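Beta-glucanase (Bacteroides thetaiotaomicron, PDB 6EUG) probably hydrolyses beta-1,3-galactosidic linkages of arabinogalactan through this C-terminal family 43 domain, which here holds a sugar-imidazole ligand in its pocket. Local coordinates at residues W35-T38 and D39-I43; I50-E54 and G55-W59; S230-D233 and N234-Q238; I267-E271 and G272-M276. One frame throughout, in Å; residues are numbered along the deposited sequence. Where two conformers were deposited one is given.

Contact 1 of 4, residues W35-T38 and D39-I43; sequences WRDT and DGNVI
Arg36, just before the turn, reaches back along it to Gly40 and Val42. CB starts 3.7 Å from Asn41 O, and CG and CD then run on past the carbonyl oxygen of Gly40 as the chain stays extended to NE. At the tip the guanidinium turns one edge to that same oxygen: NH1 donates to Gly40 O at 2.9 Å, with the acceptor close to the guanidinium plane. One face of the group is touched by Val42, whose CG2 stands 3.8 Å from Arg36 NH1.

Asp37 works inside the turn. With chi1 at 67° its CG sits between the backbone N and the carbonyl carbon, which folds the carboxylate back over the chain that follows. OD1 takes the N-H of Asn41 at 3.0 Å, from above the carboxylate plane, and more weakly that of Asp39. OD2 receives a water that also donates to Val42 O. Backbone bonds close the loop, Asp37 N to Asn41 O at 2.8 Å and Gly40 N to Asp37 O at 3.0 Å. A type I turn from Asp37 to Gly40, whose last residue is a glycine with positive phi (91°) followed by a residue paired back to Asp37, is the signature of a type I turn with a G1 bulge.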
loop_
_atom_site.group_PDB
_atom_site.type_symbol
_atom_site.label_atom_id
_atom_site.label_comp_id
_atom_site.label_asym_id
_atom_site.label_seq_id
_atom_site.Cartn_x
_atom_site.Cartn_y
_atom_site.Cartn_z
ATOM N N TRP A 35 7.862 19.985 -4.954
ATOM C CA TRP A 35 8.266 20.174 -3.557
ATOM C C TRP A 35 9.748 19.847 -3.402
ATOM O O TRP A 35 10.216 18.843 -3.958
ATOM C CB TRP A 35 7.468 19.284 -2.590
ATOM C CG TRP A 35 5.959 19.496 -2.581
ATOM C CD1 TRP A 35 5.250 20.436 -3.279
ATOM C CD2 TRP A 35 5.002 18.767 -1.806
ATOM N NE1 TRP A 35 3.913 20.305 -3.021
ATOM C CE2 TRP A 35 3.728 19.300 -2.107
ATOM C CE3 TRP A 35 5.091 17.694 -0.896
ATOM C CZ2 TRP A 35 2.542 18.791 -1.536
ATOM C CZ3 TRP A 35 3.906 17.187 -0.326
ATOM C CH2 TRP A 35 2.657 17.751 -0.645
ATOM N N ARG A 36 10.459 20.677 -2.632
ATOM C CA ARG A 36 11.890 20.536 -2.404
ATOM C C ARG A 36 12.229 20.402 -0.936
ATOM O O ARG A 36 11.517 20.934 -0.066
ATOM C CB ARG A 36 12.599 21.768 -2.976
ATOM C CG ARG A 36 12.686 21.716 -4.501
ATOM C CD ARG A 36 13.021 23.078 -5.071
ATOM N NE ARG A 36 12.848 23.093 -6.507
ATOM C CZ ARG A 36 13.691 22.573 -7.390
ATOM N NH1 ARG A 36 14.830 21.983 -7.011
ATOM N NH2 ARG A 36 13.398 22.646 -8.681
ATOM N N ASP A 37 13.358 19.732 -0.672
ATOM C CA ASP A 37 13.810 19.521 0.676
ATOM C C ASP A 37 14.581 20.759 1.190
ATOM O O ASP A 37 14.682 21.777 0.510
ATOM C CB ASP A 37 14.587 18.174 0.806
ATOM C CG ASP A 37 15.922 18.150 0.038
ATOM O OD1 ASP A 37 16.465 19.224 -0.233
ATOM O OD2 ASP A 37 16.432 17.036 -0.289
ATOM N N THR A 38 15.096 20.671 2.404
ATOM C CA THR A 38 15.857 21.768 3.020
ATOM C C THR A 38 17.165 22.123 2.324
ATOM O O THR A 38 17.670 23.226 2.513
ATOM C CB THR A 38 16.133 21.491 4.512
ATOM O OG1 THR A 38 16.809 20.227 4.673
ATOM C CG2 THR A 38 14.815 21.495 5.299
ATOM N N ASP A 39 17.721 21.212 1.542
ATOM C CA ASP A 39 18.883 21.512 0.685
ATOM C C ASP A 39 18.498 22.090 -0.668
ATOM O O ASP A 39 19.375 22.451 -1.445
ATOM C CB ASP A 39 19.708 20.241 0.436
ATOM C CG ASP A 39 20.284 19.649 1.702
ATOM O OD1 ASP A 39 20.894 20.401 2.484
ATOM O OD2 ASP A 39 20.164 18.415 1.897
ATOM N N GLY A 40 17.206 22.144 -0.994
ATOM C CA GLY A 40 16.762 22.630 -2.296
ATOM C C GLY A 40 16.604 21.577 -3.374
ATOM O O GLY A 40 16.406 21.924 -4.537
ATOM N N ASN A 41 16.662 20.296 -3.007
ATOM C CA ASN A 41 16.556 19.182 -3.974
ATOM C C ASN A 41 15.123 18.648 -4.020
ATOM O O ASN A 41 14.441 18.588 -2.996
ATOM C CB ASN A 41 17.526 18.049 -3.604
ATOM C CG ASN A 41 18.991 18.482 -3.703
ATOM O OD1 ASN A 41 19.817 18.182 -2.818
ATOM N ND2 ASN A 41 19.310 19.215 -4.757
ATOM N N VAL A 42 14.661 18.273 -5.209
ATOM C CA VAL A 42 13.292 17.736 -5.360
ATOM C C VAL A 42 13.083 16.509 -4.435
ATOM O O VAL A 42 13.956 15.634 -4.349
ATOM C CB VAL A 42 12.987 17.415 -6.853
ATOM C CG1 VAL A 42 11.655 16.677 -7.004
ATOM C CG2 VAL A 42 12.937 18.716 -7.663
ATOM N N ILE A 43 11.952 16.468 -3.714
ATOM C CA ILE A 43 11.641 15.340 -2.826
ATOM C C ILE A 43 11.308 14.126 -3.685
ATOM O O ILE A 43 10.447 14.212 -4.568
ATOM C CB ILE A 43 10.473 15.658 -1.837
ATOM C CG1 ILE A 43 10.903 16.818 -0.894
ATOM C CG2 ILE A 43 10.062 14.403 -1.060
ATOM C CD1 ILE A 43 9.829 17.322 0.068
HETATM O O HOH W 1 15.732 15.237 -2.302
HETATM O O HOH W 2 18.991 16.780 -0.342
HETATM O O HOH W 3 17.529 18.152 3.137
#

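Contact 2 of 4, residues I50-E54 and G55-W59; sequences ILFHE and GKYYW
This is a hairpin contact between Ile50-His53 and Lys56-Trp59, the first two strands of an antiparallel four-stranded sheet, and its main aromatic meeting is Phe52 against Tyr57. The residues flanking the turn bond both ways, His53 N to Lys56 O at 2.9 Å and Lys56 N to His53 O, and Leu51 and Tyr58 do the same. Phe52 presents its edge to the face of the tyrosine ring, with CD1 3.5 Å from Tyr57 CE1 and poised over the middle of the ring. The planes stand 57° apart, an edge-to-face pair. Phe52 also folds over the turn itself, its CZ reaching 3.4 Å from Gly55 CA; having CG opposite the backbone N (chi1 -170°) sends the ring this way.

The turn from His53 to Lys56 is type I', and the sheet whose first two strands it links is one blade of the five-bladed beta-propeller of family 43. Further from the turn, Ile50 lays CG2 at the edge of the Tyr57 ring and CG1 against Trp59 CB, while Leu325 touches Ile50 and Leu327 touches Tyr57, both from another blade.

The other face carries Leu51 and Tyr58, their CD1 atoms 4.0 Å apart. Here a water donates to His53 O at 2.7 Å and is also hydrogen-bonded to Tyr58 OH.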
loop_
_atom_site.group_PDB
_atom_site.type_symbol
_atom_site.label_atom_id
_atom_site.label_comp_id
_atom_site.label_asym_id
_atom_site.label_seq_id
_atom_site.Cartn_x
_atom_site.Cartn_y
_atom_site.Cartn_z
ATOM N N ILE A 50 3.868 7.634 6.123
ATOM C CA ILE A 50 4.470 8.459 7.171
ATOM C C ILE A 50 4.232 7.826 8.551
ATOM O O ILE A 50 3.186 7.224 8.813
ATOM C CB ILE A 50 3.927 9.922 7.092
ATOM C CG1 ILE A 50 4.447 10.608 5.810
ATOM C CG2 ILE A 50 4.299 10.717 8.342
ATOM C CD1 ILE A 50 3.905 12.009 5.563
ATOM N N LEU A 51 5.227 7.932 9.424
ATOM C CA LEU A 51 4.998 7.739 10.867
ATOM C C LEU A 51 5.603 8.859 11.727
ATOM O O LEU A 51 6.446 9.617 11.256
ATOM C CB LEU A 51 5.541 6.405 11.309
ATOM C CG LEU A 51 7.056 6.181 11.227
ATOM C CD1 LEU A 51 7.828 6.857 12.352
ATOM C CD2 LEU A 51 7.361 4.692 11.279
ATOM N N PHE A 52 5.186 8.919 13.000
ATOM C CA PHE A 52 5.680 9.894 13.976
ATOM C C PHE A 52 6.419 9.171 15.101
ATOM O O PHE A 52 5.877 8.240 15.676
ATOM C CB PHE A 52 4.505 10.682 14.576
ATOM C CG PHE A 52 4.913 11.887 15.440
ATOM C CD1 PHE A 52 5.305 13.092 14.860
ATOM C CD2 PHE A 52 4.869 11.819 16.842
ATOM C CE1 PHE A 52 5.649 14.201 15.645
ATOM C CE2 PHE A 52 5.221 12.921 17.633
ATOM C CZ PHE A 52 5.591 14.102 17.051
ATOM N N HIS A 53 7.637 9.629 15.429
ATOM C CA HIS A 53 8.422 9.040 16.510
ATOM C C HIS A 53 9.364 10.043 17.163
ATOM O O HIS A 53 10.116 10.736 16.476
ATOM C CB HIS A 53 9.236 7.851 16.003
ATOM C CG HIS A 53 9.873 7.055 17.097
ATOM N ND1 HIS A 53 9.176 6.114 17.820
ATOM C CD2 HIS A 53 11.137 7.054 17.590
ATOM C CE1 HIS A 53 9.988 5.560 18.710
ATOM N NE2 HIS A 53 11.184 6.110 18.589
ATOM N N GLU A 54 9.340 10.079 18.496
ATOM C CA GLU A 54 10.195 10.969 19.280
ATOM C C GLU A 54 10.201 12.417 18.729
ATOM O O GLU A 54 11.243 13.026 18.540
ATOM C CB GLU A 54 11.613 10.366 19.477
ATOM C CG GLU A 54 11.619 9.156 20.419
ATOM C CD GLU A 54 12.983 8.461 20.593
ATOM O OE1 GLU A 54 13.975 8.850 19.925
ATOM O OE2 GLU A 54 13.056 7.493 21.401
ATOM N N GLY A 55 9.016 12.940 18.437
ATOM C CA GLY A 55 8.849 14.359 18.096
ATOM C C GLY A 55 8.967 14.728 16.623
ATOM O O GLY A 55 8.862 15.935 16.288
ATOM N N LYS A 56 9.213 13.739 15.739
ATOM C CA LYS A 56 9.380 14.000 14.286
ATOM C C LYS A 56 8.568 13.040 13.405
ATOM O O LYS A 56 8.399 11.854 13.723
ATOM C CB LYS A 56 10.856 13.847 13.839
ATOM C CG LYS A 56 11.892 14.696 14.544
ATOM C CD LYS A 56 13.272 14.535 13.908
ATOM C CE LYS A 56 14.281 15.494 14.516
ATOM N NZ LYS A 56 15.390 15.772 13.557
ATOM N N TYR A 57 8.106 13.554 12.278
ATOM C CA TYR A 57 7.515 12.772 11.198
ATOM C C TYR A 57 8.631 12.226 10.284
ATOM O O TYR A 57 9.558 12.950 9.963
ATOM C CB TYR A 57 6.528 13.651 10.365
ATOM C CG TYR A 57 5.376 14.157 11.210
ATOM C CD1 TYR A 57 4.236 13.396 11.374
ATOM C CD2 TYR A 57 5.423 15.426 11.798
ATOM C CE1 TYR A 57 3.202 13.830 12.187
ATOM C CE2 TYR A 57 4.414 15.878 12.616
ATOM C CZ TYR A 57 3.275 15.120 12.760
ATOM O OH TYR A 57 2.257 15.582 13.579
ATOM N N TYR A 58 8.512 10.948 9.916
ATOM C CA TYR A 58 9.346 10.280 8.898
ATOM C C TYR A 58 8.493 9.830 7.716
ATOM O O TYR A 58 7.504 9.132 7.909
ATOM C CB TYR A 58 10.093 9.104 9.530
ATOM C CG TYR A 58 11.049 9.550 10.614
ATOM C CD1 TYR A 58 10.620 9.728 11.940
ATOM C CD2 TYR A 58 12.372 9.819 10.335
ATOM C CE1 TYR A 58 11.506 10.156 12.933
ATOM C CE2 TYR A 58 13.252 10.240 11.330
ATOM C CZ TYR A 58 12.818 10.419 12.627
ATOM O OH TYR A 58 13.693 10.880 13.631
ATOM N N TRP A 59 8.914 10.249 6.513
ATOM C CA TRP A 59 8.254 9.957 5.225
ATOM C C TRP A 59 9.161 9.004 4.455
ATOM O O TRP A 59 10.287 9.356 4.163
ATOM C CB TRP A 59 8.062 11.262 4.468
ATOM C CG TRP A 59 7.411 11.226 3.078
ATOM C CD1 TRP A 59 6.996 10.123 2.354
ATOM C CD2 TRP A 59 7.137 12.370 2.247
ATOM N NE1 TRP A 59 6.460 10.541 1.138
ATOM C CE2 TRP A 59 6.559 11.903 1.048
ATOM C CE3 TRP A 59 7.351 13.756 2.397
ATOM C CZ2 TRP A 59 6.201 12.768 -0.000
ATOM C CZ3 TRP A 59 6.976 14.616 1.380
ATOM C CH2 TRP A 59 6.404 14.129 0.188
HETATM O O HOH W 4 12.793 11.186 16.182
#

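Contact 3 of 4, residues S230-D233 and N234-Q238; sequences SSED and NLTLQ
The tip of this hairpin borders the ligand pocket: Glu232 and Thr236 meet across a type I' turn, Glu232 to Leu235, while the Asn234 side chain lies about 6 Å from the bound glucoimidazole. A classic beta bulge follows the turn, with two residues, Leu235 and Thr236, set against the single Ser231, and the ladder resumes with Ser231 N donating to Thr236 O at 2.8 Å.

The Glu232 side chain, extended beyond CG, reaches back along the second strand. Its OE1 receives the hydroxyl of Thr236 at 2.8 Å, well above the carboxylate plane. OE2 instead offers its anti lone pair to Gln238 NE2 at 3.0 Å. OE2 lies in the plane of the Gln238 amide, although the carboxylate is itself turned 60° from that plane. Gln238 OE1 is held by Tyr229, so the amide's orientation is fixed from both ends. Near the pocket, one water donates to Ser230 O and to Asn234 OD1 and accepts from Asn234 N, and Arg213 also binds OD1; a backbone hydrogen bond joins Ser230 to Asp214, a residue of the ligand pocket.

Buried Glu232 is thus gripped at both oxygens, and OE1 has a further salt bridge to Arg255. Such an environment would probably stabilise the ionised carboxylate and keep it from rotating.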
loop_
_atom_site.group_PDB
_atom_site.type_symbol
_atom_site.label_atom_id
_atom_site.label_comp_id
_atom_site.label_asym_id
_atom_site.label_seq_id
_atom_site.Cartn_x
_atom_site.Cartn_y
_atom_site.Cartn_z
ATOM N N SER A 230 -3.024 -6.374 -2.772
ATOM C CA SER A 230 -3.666 -6.834 -3.988
ATOM C C SER A 230 -3.081 -8.225 -4.339
ATOM O O SER A 230 -1.867 -8.393 -4.454
ATOM C CB SER A 230 -3.464 -5.829 -5.130
ATOM O OG SER A 230 -3.965 -4.539 -4.786
ATOM N N SER A 231 -3.961 -9.206 -4.497
ATOM C CA SER A 231 -3.592 -10.635 -4.672
ATOM C C SER A 231 -4.300 -11.275 -5.887
ATOM O O SER A 231 -5.045 -10.602 -6.597
ATOM C CB SER A 231 -3.975 -11.414 -3.398
ATOM O OG SER A 231 -3.339 -12.693 -3.307
ATOM N N GLU A 232 -4.077 -12.574 -6.134
ATOM C CA GLU A 232 -4.792 -13.289 -7.189
ATOM C C GLU A 232 -4.708 -12.549 -8.566
ATOM O O GLU A 232 -5.726 -12.186 -9.176
ATOM C CB GLU A 232 -6.257 -13.505 -6.743
ATOM C CG GLU A 232 -6.436 -14.169 -5.383
ATOM C CD GLU A 232 -7.873 -14.309 -4.888
ATOM O OE1 GLU A 232 -8.846 -14.394 -5.722
ATOM O OE2 GLU A 232 -8.066 -14.282 -3.622
ATOM N N ASP A 233 -3.486 -12.317 -9.042
ATOM C CA ASP A 233 -3.239 -11.615 -10.321
ATOM C C ASP A 233 -3.857 -10.186 -10.274
ATOM O O ASP A 233 -4.420 -9.715 -11.280
ATOM C CB ASP A 233 -3.725 -12.404 -11.568
ATOM C CG ASP A 233 -2.825 -13.614 -11.931
ATOM O OD1 ASP A 233 -1.781 -13.844 -11.347
ATOM O OD2 ASP A 233 -3.179 -14.404 -12.815
ATOM N N ASN A 234 -3.773 -9.552 -9.083
ATOM C CA ASN A 234 -4.327 -8.206 -8.792
ATOM C C ASN A 234 -5.878 -8.162 -8.698
ATOM O O ASN A 234 -6.449 -7.101 -8.454
ATOM C CB ASN A 234 -3.855 -7.135 -9.823
ATOM C CG ASN A 234 -2.362 -6.839 -9.768
ATOM O OD1 ASN A 234 -1.645 -7.265 -8.868
ATOM N ND2 ASN A 234 -1.882 -6.135 -10.782
ATOM N N LEU A 235 -6.555 -9.290 -8.868
ATOM C CA LEU A 235 -8.020 -9.300 -8.964
ATOM C C LEU A 235 -8.762 -9.122 -7.616
ATOM O O LEU A 235 -9.919 -8.730 -7.610
ATOM C CB LEU A 235 -8.517 -10.574 -9.661
ATOM C CG LEU A 235 -8.084 -10.754 -11.128
ATOM C CD1 LEU A 235 -8.140 -12.192 -11.611
ATOM C CD2 LEU A 235 -8.903 -9.872 -12.032
ATOM N N THR A 236 -8.122 -9.466 -6.507
ATOM C CA THR A 236 -8.825 -9.631 -5.218
ATOM C C THR A 236 -7.957 -9.047 -4.121
ATOM O O THR A 236 -6.716 -9.284 -4.130
ATOM C CB THR A 236 -9.039 -11.153 -4.954
ATOM O OG1 THR A 236 -9.756 -11.744 -6.064
ATOM C CG2 THR A 236 -9.814 -11.394 -3.654
ATOM N N LEU A 237 -8.556 -8.307 -3.161
ATOM C CA LEU A 237 -7.789 -7.826 -1.990
ATOM C C LEU A 237 -7.732 -8.915 -0.910
ATOM O O LEU A 237 -8.711 -9.636 -0.714
ATOM C CB LEU A 237 -8.415 -6.604 -1.347
ATOM C CG LEU A 237 -8.268 -5.269 -2.053
ATOM C CD1 LEU A 237 -9.197 -4.287 -1.379
ATOM C CD2 LEU A 237 -6.814 -4.783 -1.991
ATOM N N GLN A 238 -6.579 -9.026 -0.232
ATOM C CA GLN A 238 -6.464 -9.882 0.963
ATOM C C GLN A 238 -5.956 -9.084 2.166
ATOM O O GLN A 238 -5.211 -8.100 1.988
ATOM C CB GLN A 238 -5.617 -11.142 0.683
ATOM C CG GLN A 238 -6.265 -12.106 -0.314
ATOM C CD GLN A 238 -5.414 -13.332 -0.651
ATOM O OE1 GLN A 238 -4.349 -13.541 -0.040
ATOM N NE2 GLN A 238 -5.861 -14.143 -1.646
HETATM O O HOH W 5 -1.528 -9.471 -7.167
#

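Contact 4 of 4, residues I267-E271 and G272-M276; sequences IFKKE and GTYWM
Lys269 sets CG trans to its backbone N (chi1 -180°) and stays extended to the tip, which runs its methylenes along the ring of Tyr274, its non-hydrogen-bonded partner on the neighbouring strand, toward the hydroxyl. Phe268, by contrast, tucks CG between the backbone N and the carbonyl carbon (chi1 72°), bringing its ring to the side chain of Trp275 on the other face of the hairpin.

Along the lysine, CG stands over the tyrosine face, 4.3 Å from the ring centroid, a CH-pi contact. CD follows close to CE2, and NZ arrives beside the phenol to donate to Tyr274 OH at 3.0 Å. Aliphatic chain and ammonium thus use one aromatic side chain in two different ways.

On the Phe268 face, Trp275 places CB over the phenylalanine ring, 3.9 Å from its centroid. The indole then slides past: its five-membered ring is only 30° from parallel to the phenyl, yet the two barely overlap. A water at the indole edge accepts from Trp275 NE1 at 2.9 Å and donates to Lys270 O, linking the side chain to the type I' turn from Lys270 to Thr273. Pro363 of another propeller blade touches both Phe268 and Trp275.

Charge is gathered at the Tyr274 end. Lys269 NZ makes a salt bridge with Asp221, and Tyr274 OH is hydrogen-bonded to Asp220. A lysine that bonds a phenol oxygen and pairs with Asp221 would be expected to keep its positive charge, and its apolar stem is meanwhile sheltered by the aromatic face.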
loop_
_atom_site.group_PDB
_atom_site.type_symbol
_atom_site.label_atom_id
_atom_site.label_comp_id
_atom_site.label_asym_id
_atom_site.label_seq_id
_atom_site.Cartn_x
_atom_site.Cartn_y
_atom_site.Cartn_z
ATOM N N ILE A 267 -5.707 3.101 4.331
ATOM C CA ILE A 267 -6.638 2.702 5.417
ATOM C C ILE A 267 -6.501 3.534 6.683
ATOM O O ILE A 267 -5.395 3.942 7.026
ATOM C CB ILE A 267 -6.496 1.198 5.747
ATOM C CG1 ILE A 267 -7.603 0.717 6.727
ATOM C CG2 ILE A 267 -5.107 0.857 6.262
ATOM C CD1 ILE A 267 -7.723 -0.804 6.795
ATOM N N PHE A 268 -7.626 3.771 7.352
ATOM C CA PHE A 268 -7.677 4.357 8.692
ATOM C C PHE A 268 -8.869 3.839 9.486
ATOM O O PHE A 268 -9.777 3.188 8.927
ATOM C CB PHE A 268 -7.661 5.914 8.672
ATOM C CG PHE A 268 -8.933 6.572 8.184
ATOM C CD1 PHE A 268 -9.204 6.658 6.820
ATOM C CD2 PHE A 268 -9.796 7.217 9.075
ATOM C CE1 PHE A 268 -10.339 7.302 6.346
ATOM C CE2 PHE A 268 -10.963 7.862 8.605
ATOM C CZ PHE A 268 -11.224 7.895 7.228
ATOM N N LYS A 269 -8.862 4.131 10.796
ATOM C CA LYS A 269 -9.949 3.758 11.699
ATOM C C LYS A 269 -10.371 4.999 12.467
ATOM O O LYS A 269 -9.498 5.735 12.959
ATOM C CB LYS A 269 -9.523 2.632 12.657
ATOM C CG LYS A 269 -10.601 2.178 13.637
ATOM C CD LYS A 269 -10.091 1.088 14.572
ATOM C CE LYS A 269 -11.250 0.457 15.348
ATOM N NZ LYS A 269 -10.871 -0.641 16.267
ATOM N N LYS A 270 -11.694 5.222 12.548
ATOM C CA LYS A 270 -12.271 6.368 13.265
ATOM C C LYS A 270 -13.510 5.959 14.046
ATOM O O LYS A 270 -14.499 5.495 13.449
ATOM C CB LYS A 270 -12.610 7.512 12.273
ATOM C CG LYS A 270 -13.228 8.776 12.923
ATOM C CD LYS A 270 -13.400 9.880 11.881
ATOM C CE LYS A 270 -13.977 11.170 12.445
ATOM N NZ LYS A 270 -15.464 11.078 12.538
ATOM N N GLU A 271 -13.494 6.181 15.363
ATOM C CA GLU A 271 -14.662 5.896 16.226
ATOM C C GLU A 271 -15.245 4.496 16.005
ATOM O O GLU A 271 -16.450 4.324 15.836
ATOM C CB GLU A 271 -15.716 6.998 16.025
ATOM C CG GLU A 271 -15.178 8.356 16.448
ATOM C CD GLU A 271 -16.140 9.498 16.248
ATOM O OE1 GLU A 271 -16.928 9.505 15.292
ATOM O OE2 GLU A 271 -16.088 10.412 17.075
ATOM N N GLY A 272 -14.355 3.497 15.948
ATOM C CA GLY A 272 -14.757 2.103 15.747
ATOM C C GLY A 272 -14.856 1.531 14.349
ATOM O O GLY A 272 -14.921 0.290 14.199
ATOM N N THR A 273 -14.878 2.408 13.346
ATOM C CA THR A 273 -15.164 2.026 11.970
ATOM C C THR A 273 -13.896 2.122 11.113
ATOM O O THR A 273 -13.124 3.097 11.223
ATOM C CB THR A 273 -16.248 2.928 11.356
ATOM O OG1 THR A 273 -17.445 2.797 12.124
ATOM C CG2 THR A 273 -16.498 2.570 9.904
ATOM N N TYR A 274 -13.681 1.074 10.323
ATOM C CA TYR A 274 -12.563 1.006 9.358
ATOM C C TYR A 274 -12.994 1.591 8.002
ATOM O O TYR A 274 -14.100 1.289 7.474
ATOM C CB TYR A 274 -12.072 -0.440 9.200
ATOM C CG TYR A 274 -11.556 -1.053 10.483
ATOM C CD1 TYR A 274 -12.445 -1.647 11.385
ATOM C CD2 TYR A 274 -10.212 -0.974 10.845
ATOM C CE1 TYR A 274 -12.011 -2.201 12.563
ATOM C CE2 TYR A 274 -9.770 -1.526 12.048
ATOM C CZ TYR A 274 -10.685 -2.116 12.914
ATOM O OH TYR A 274 -10.341 -2.659 14.163
ATOM N N TRP A 275 -12.101 2.393 7.422
ATOM C CA TRP A 275 -12.323 3.060 6.127
ATOM C C TRP A 275 -11.098 2.830 5.244
ATOM O O TRP A 275 -9.946 3.169 5.636
ATOM C CB TRP A 275 -12.516 4.579 6.295
ATOM C CG TRP A 275 -13.725 4.993 7.110
ATOM C CD1 TRP A 275 -13.712 5.469 8.407
ATOM C CD2 TRP A 275 -15.112 4.965 6.716
ATOM N NE1 TRP A 275 -14.998 5.717 8.848
ATOM C CE2 TRP A 275 -15.875 5.431 7.838
ATOM C CE3 TRP A 275 -15.787 4.600 5.547
ATOM C CZ2 TRP A 275 -17.259 5.561 7.799
ATOM C CZ3 TRP A 275 -17.191 4.715 5.515
ATOM C CH2 TRP A 275 -17.901 5.198 6.642
ATOM N N MET A 276 -11.312 2.307 4.045
ATOM C CA MET A 276 -10.204 2.078 3.102
ATOM C C MET A 276 -10.521 2.726 1.743
ATOM O O MET A 276 -11.642 2.602 1.223
ATOM C CB MET A 276 -9.971 0.565 2.934
ATOM C CG MET A 276 -8.800 0.182 2.052
ATOM S SD MET A 276 -8.058 -1.433 2.394
ATOM C CE MET A 276 -9.431 -2.586 2.505
HETATM O O HOH W 6 -16.057 6.622 11.411
#

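Read from the N terminus, the four contacts come strictly in series: each closes its own short turn before the next opens, and none nests or crosses. Contact 1 shapes the loop that precedes the first blade. Contact 2 then turns the chain within that blade, and the two meet where Ile43 CG2 packs 3.9 Å from Trp59 CH2. Contact 3 lies in a later blade, on the opposite side of the chain's centre from both. Contact 4 belongs to the blade after it, and Leu237 CD1 reaches Met276 CE at 4.2 Å to join these two hairpins. Contacts 2 and 4 do not touch; their nearest atoms are about 9 Å apart.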